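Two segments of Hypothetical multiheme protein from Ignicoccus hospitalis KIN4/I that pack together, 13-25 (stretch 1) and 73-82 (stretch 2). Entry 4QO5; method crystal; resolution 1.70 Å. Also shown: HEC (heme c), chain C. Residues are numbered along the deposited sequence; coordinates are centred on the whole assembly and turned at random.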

# COMPACT_ATOMS: atom_id res chain seq x y z
N LEU A 13 -26.11 -7.61 31.22
CA LEU A 13 -26.41 -6.20 30.95
C LEU A 13 -27.36 -5.63 31.99
O LEU A 13 -28.08 -6.36 32.67
CB LEU A 13 -27.05 -6.04 29.57
CG LEU A 13 -26.14 -6.35 28.39
CD1 LEU A 13 -26.93 -6.34 27.10
CD2 LEU A 13 -24.98 -5.34 28.34
N LYS A 14 -27.36 -4.32 32.12
CA LYS A 14 -28.33 -3.69 33.00
C LYS A 14 -28.94 -2.51 32.31
O LYS A 14 -28.38 -1.97 31.34
CB LYS A 14 -27.69 -3.28 34.32
CG LYS A 14 -26.51 -2.34 34.18
CD LYS A 14 -25.89 -2.04 35.53
CE LYS A 14 -24.59 -1.29 35.36
NZ LYS A 14 -24.00 -0.88 36.67
N ASN A 15 -30.12 -2.12 32.80
CA ASN A 15 -30.86 -0.98 32.28
C ASN A 15 -31.18 -1.12 30.80
O ASN A 15 -31.12 -0.14 30.05
CB ASN A 15 -30.10 0.32 32.57
CG ASN A 15 -29.85 0.52 34.05
OD1 ASN A 15 -30.77 0.38 34.85
ND2 ASN A 15 -28.61 0.82 34.41
N VAL A 16 -31.50 -2.34 30.38
CA VAL A 16 -31.96 -2.59 29.03
C VAL A 16 -33.49 -2.39 28.98
O VAL A 16 -34.20 -2.81 29.88
CB VAL A 16 -31.58 -4.01 28.57
CG1 VAL A 16 -31.91 -4.20 27.11
CG2 VAL A 16 -30.07 -4.22 28.80
N SER A 17 -33.98 -1.73 27.94
CA SER A 17 -35.43 -1.52 27.84
C SER A 17 -36.12 -2.85 27.56
O SER A 17 -35.50 -3.77 27.01
CB SER A 17 -35.76 -0.50 26.74
OG SER A 17 -35.51 -1.03 25.45
N PRO A 18 -37.40 -2.98 27.97
CA PRO A 18 -38.14 -4.21 27.66
C PRO A 18 -38.18 -4.46 26.17
O PRO A 18 -38.13 -5.62 25.74
CB PRO A 18 -39.55 -3.91 28.18
CG PRO A 18 -39.36 -2.87 29.23
CD PRO A 18 -38.16 -2.06 28.83
N GLN A 19 -38.26 -3.40 25.39
CA GLN A 19 -38.29 -3.55 23.94
C GLN A 19 -37.00 -4.15 23.42
O GLN A 19 -37.01 -5.12 22.66
CB GLN A 19 -38.56 -2.22 23.25
CG GLN A 19 -39.94 -1.65 23.54
CD GLN A 19 -39.93 -0.63 24.68
OE1 GLN A 19 -39.06 -0.66 25.56
NE2 GLN A 19 -40.91 0.26 24.67
N THR A 20 -35.89 -3.57 23.84
CA THR A 20 -34.60 -4.02 23.36
C THR A 20 -34.35 -5.47 23.79
O THR A 20 -33.78 -6.24 23.03
CB THR A 20 -33.47 -3.05 23.76
OG1 THR A 20 -33.56 -1.90 22.91
CG2 THR A 20 -32.07 -3.68 23.57
N LYS A 21 -34.83 -5.85 24.97
CA LYS A 21 -34.67 -7.23 25.41
C LYS A 21 -35.35 -8.19 24.43
O LYS A 21 -34.85 -9.29 24.20
CB LYS A 21 -35.23 -7.45 26.82
CG LYS A 21 -34.36 -6.87 27.93
CD LYS A 21 -34.88 -7.30 29.30
CE LYS A 21 -33.80 -7.19 30.37
NZ LYS A 21 -34.27 -7.71 31.70
N THR A 22 -36.46 -7.77 23.86
CA THR A 22 -37.14 -8.57 22.85
C THR A 22 -36.32 -8.66 21.56
O THR A 22 -36.15 -9.75 21.01
CB THR A 22 -38.55 -8.03 22.58
OG1 THR A 22 -39.29 -8.01 23.81
CG2 THR A 22 -39.26 -8.93 21.58
N CYS A 23 -35.79 -7.53 21.09
CA CYS A 23 -34.92 -7.56 19.91
C CYS A 23 -33.74 -8.49 20.13
O CYS A 23 -33.40 -9.29 19.26
CB CYS A 23 -34.33 -6.19 19.59
SG CYS A 23 -35.33 -4.76 20.00
N LEU A 24 -33.10 -8.37 21.29
CA LEU A 24 -31.90 -9.16 21.57
C LEU A 24 -32.19 -10.63 21.62
O LEU A 24 -31.38 -11.45 21.19
CB LEU A 24 -31.28 -8.76 22.90
CG LEU A 24 -30.67 -7.36 22.93
CD1 LEU A 24 -30.25 -7.02 24.35
CD2 LEU A 24 -29.48 -7.29 21.97
N SER A 25 -33.34 -10.99 22.19
CA SER A 25 -33.65 -12.40 22.40
C SER A 25 -33.72 -13.12 21.06
O SER A 25 -33.46 -14.32 20.97
CB SER A 25 -34.93 -12.59 23.20
OG SER A 25 -36.06 -12.18 22.46
N ARG A 73 -34.07 8.18 28.78
CA ARG A 73 -33.09 8.71 29.74
C ARG A 73 -32.42 7.65 30.61
O ARG A 73 -31.24 7.77 30.96
CB ARG A 73 -33.73 9.75 30.64
CG ARG A 73 -34.13 11.01 29.92
CD ARG A 73 -34.80 12.00 30.85
NE ARG A 73 -35.42 13.05 30.06
CZ ARG A 73 -36.53 13.71 30.39
NH1 ARG A 73 -37.17 13.42 31.52
NH2 ARG A 73 -37.01 14.64 29.58
N ASN A 74 -33.19 6.63 30.98
CA ASN A 74 -32.73 5.69 32.00
C ASN A 74 -32.52 4.26 31.48
O ASN A 74 -32.50 3.32 32.27
CB ASN A 74 -33.68 5.71 33.20
CG ASN A 74 -33.83 7.10 33.80
OD1 ASN A 74 -34.91 7.68 33.77
ND2 ASN A 74 -32.74 7.63 34.35
N VAL A 75 -32.37 4.12 30.17
CA VAL A 75 -31.97 2.84 29.59
C VAL A 75 -30.74 3.03 28.73
O VAL A 75 -30.48 4.14 28.24
CB VAL A 75 -33.11 2.18 28.77
CG1 VAL A 75 -34.27 1.78 29.68
CG2 VAL A 75 -33.60 3.10 27.65
N VAL A 76 -29.97 1.95 28.55
CA VAL A 76 -28.83 2.00 27.65
C VAL A 76 -29.37 2.11 26.23
O VAL A 76 -30.57 1.90 26.00
CB VAL A 76 -27.89 0.77 27.80
CG1 VAL A 76 -27.30 0.73 29.22
CG2 VAL A 76 -28.62 -0.55 27.47
N VAL A 77 -28.51 2.49 25.30
CA VAL A 77 -28.92 2.74 23.92
C VAL A 77 -28.88 1.42 23.15
O VAL A 77 -27.84 1.04 22.59
CB VAL A 77 -28.00 3.74 23.25
CG1 VAL A 77 -28.56 4.20 21.92
CG2 VAL A 77 -27.77 4.91 24.17
N GLY A 78 -30.02 0.73 23.15
CA GLY A 78 -30.17 -0.58 22.54
C GLY A 78 -30.86 -0.51 21.19
O GLY A 78 -31.15 0.58 20.68
N CYS A 79 -31.10 -1.68 20.60
CA CYS A 79 -31.67 -1.80 19.25
C CYS A 79 -32.92 -0.93 19.08
O CYS A 79 -33.08 -0.24 18.08
CB CYS A 79 -32.05 -3.26 18.98
SG CYS A 79 -30.98 -4.53 19.77
N TYR A 80 -33.81 -0.97 20.06
CA TYR A 80 -35.06 -0.24 19.92
C TYR A 80 -34.86 1.27 20.11
O TYR A 80 -35.56 2.08 19.50
CB TYR A 80 -36.11 -0.77 20.90
CG TYR A 80 -37.42 -0.01 20.80
CD1 TYR A 80 -38.31 -0.29 19.77
CD2 TYR A 80 -37.74 0.99 21.71
CE1 TYR A 80 -39.50 0.40 19.65
CE2 TYR A 80 -38.94 1.69 21.60
CZ TYR A 80 -39.81 1.38 20.57
OH TYR A 80 -41.00 2.06 20.43
N GLU A 81 -33.88 1.63 20.94
CA GLU A 81 -33.65 3.04 21.25
C GLU A 81 -33.25 3.81 19.99
O GLU A 81 -33.70 4.93 19.79
CB GLU A 81 -32.62 3.21 22.37
CG GLU A 81 -33.15 2.85 23.76
CD GLU A 81 -33.68 1.41 23.86
OE1 GLU A 81 -34.88 1.22 24.17
OE2 GLU A 81 -32.89 0.46 23.64
N CYS A 82 -32.45 3.20 19.13
CA CYS A 82 -32.13 3.81 17.82
C CYS A 82 -33.16 3.54 16.72
O CYS A 82 -33.65 4.47 16.08
CB CYS A 82 -30.75 3.38 17.34
SG CYS A 82 -29.51 4.20 18.34
FE HEC C . -28.65 -1.00 14.12
CHA HEC C . -28.52 -0.73 10.69
CHB HEC C . -29.91 -4.20 13.76
CHC HEC C . -28.62 -1.28 17.41
CHD HEC C . -27.63 2.26 14.41
NA HEC C . -29.08 -2.24 12.57
C1A HEC C . -28.96 -1.91 11.22
C2A HEC C . -29.39 -3.02 10.42
C3A HEC C . -29.77 -3.99 11.25
C4A HEC C . -29.58 -3.52 12.61
CMA HEC C . -30.29 -5.38 10.84
CAA HEC C . -29.45 -3.04 8.87
CBA HEC C . -28.10 -2.95 8.18
CGA HEC C . -27.54 -4.34 8.13
O1A HEC C . -26.31 -4.47 8.36
O2A HEC C . -28.32 -5.30 7.87
NB HEC C . -29.25 -2.39 15.27
C1B HEC C . -29.63 -3.70 14.99
C2B HEC C . -29.60 -4.49 16.18
C3B HEC C . -29.17 -3.64 17.14
C4B HEC C . -28.99 -2.34 16.61
CMB HEC C . -29.91 -6.01 16.21
CAB HEC C . -28.77 -3.80 18.59
CBB HEC C . -28.00 -5.15 18.83
NC HEC C . -28.25 0.25 15.61
C1C HEC C . -28.32 -0.04 16.95
C2C HEC C . -28.19 1.17 17.73
C3C HEC C . -27.70 2.06 16.85
C4C HEC C . -27.88 1.55 15.55
CMC HEC C . -28.00 1.08 19.27
CAC HEC C . -27.23 3.54 16.94
CBC HEC C . -26.39 3.89 18.20
ND HEC C . -28.18 0.46 12.78
C1D HEC C . -27.72 1.73 13.15
C2D HEC C . -27.35 2.51 12.01
C3D HEC C . -27.64 1.61 10.82
C4D HEC C . -28.15 0.37 11.40
CMD HEC C . -26.79 3.96 12.11
CAD HEC C . -27.46 1.83 9.29
CBD HEC C . -27.30 3.27 8.83
CGD HEC C . -25.83 3.65 8.85
O1D HEC C . -25.52 4.80 8.49
O2D HEC C . -24.98 2.80 9.23
O HOH W 1 -31.28 3.78 34.93
O HOH W 2 -32.10 -0.48 26.04

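How does the loop before the helix of stretch 1 grip its partner? Through the backbone of Asn15: its O accepts a hydrogen bond from Val76 N at 2.8 Å and also receives a CA-H contact from Val75 CA at 3.1 Å. The Asn15 side chain points toward stretch 2, its CB 3.9 Å from Asn74 O, and a water donates to Asn74 O and, weakly, to Asn15 OD1. Val16 then adds an apolar touch, CG2 to Val76 CG2 at 4.2 Å.

What does Ser17 do at the start of the helix? With chi1 in p, its small side chain serves two partners: OG accepts the capping bond from Thr20 N at 3.0 Å and donates to Glu81 OE1 at 2.7 Å. A second water takes a hydrogen bond from Ser17 N and gives hydrogen bonds to Val76 O and Glu81 OE2, so this water links the backbone of both stretches to the carboxylate of Glu81. Gln19 lays its CB over a face of the Tyr80 ring, 3.9 Å from the centroid.

Why is Thr20 so well suited to its place? Its hydroxyl can accept and donate at once: OG1 takes a hydrogen bond from Tyr80 N at 3.0 Å and gives one to Glu81 OE2 at 2.6 Å. The buried Glu81 carboxylate thus receives hydrogen bonds from the hydroxyls of Ser17 and Thr20, one on each oxygen. Gly78 leaves room for the Thr20 methyl: an ideally placed CB would lie 2.4 Å from Thr20 CG2, a clash.

What closes the contact farther along the helix? Sulfur and hydrocarbon do: Cys23 CB approaches Cys79 SG at 3.7 Å, and Leu24 CD2 reaches Cys79 SG at 3.8 Å. That same sulfur is covalently attached to heme c, so these side chains pack directly against a heme anchor.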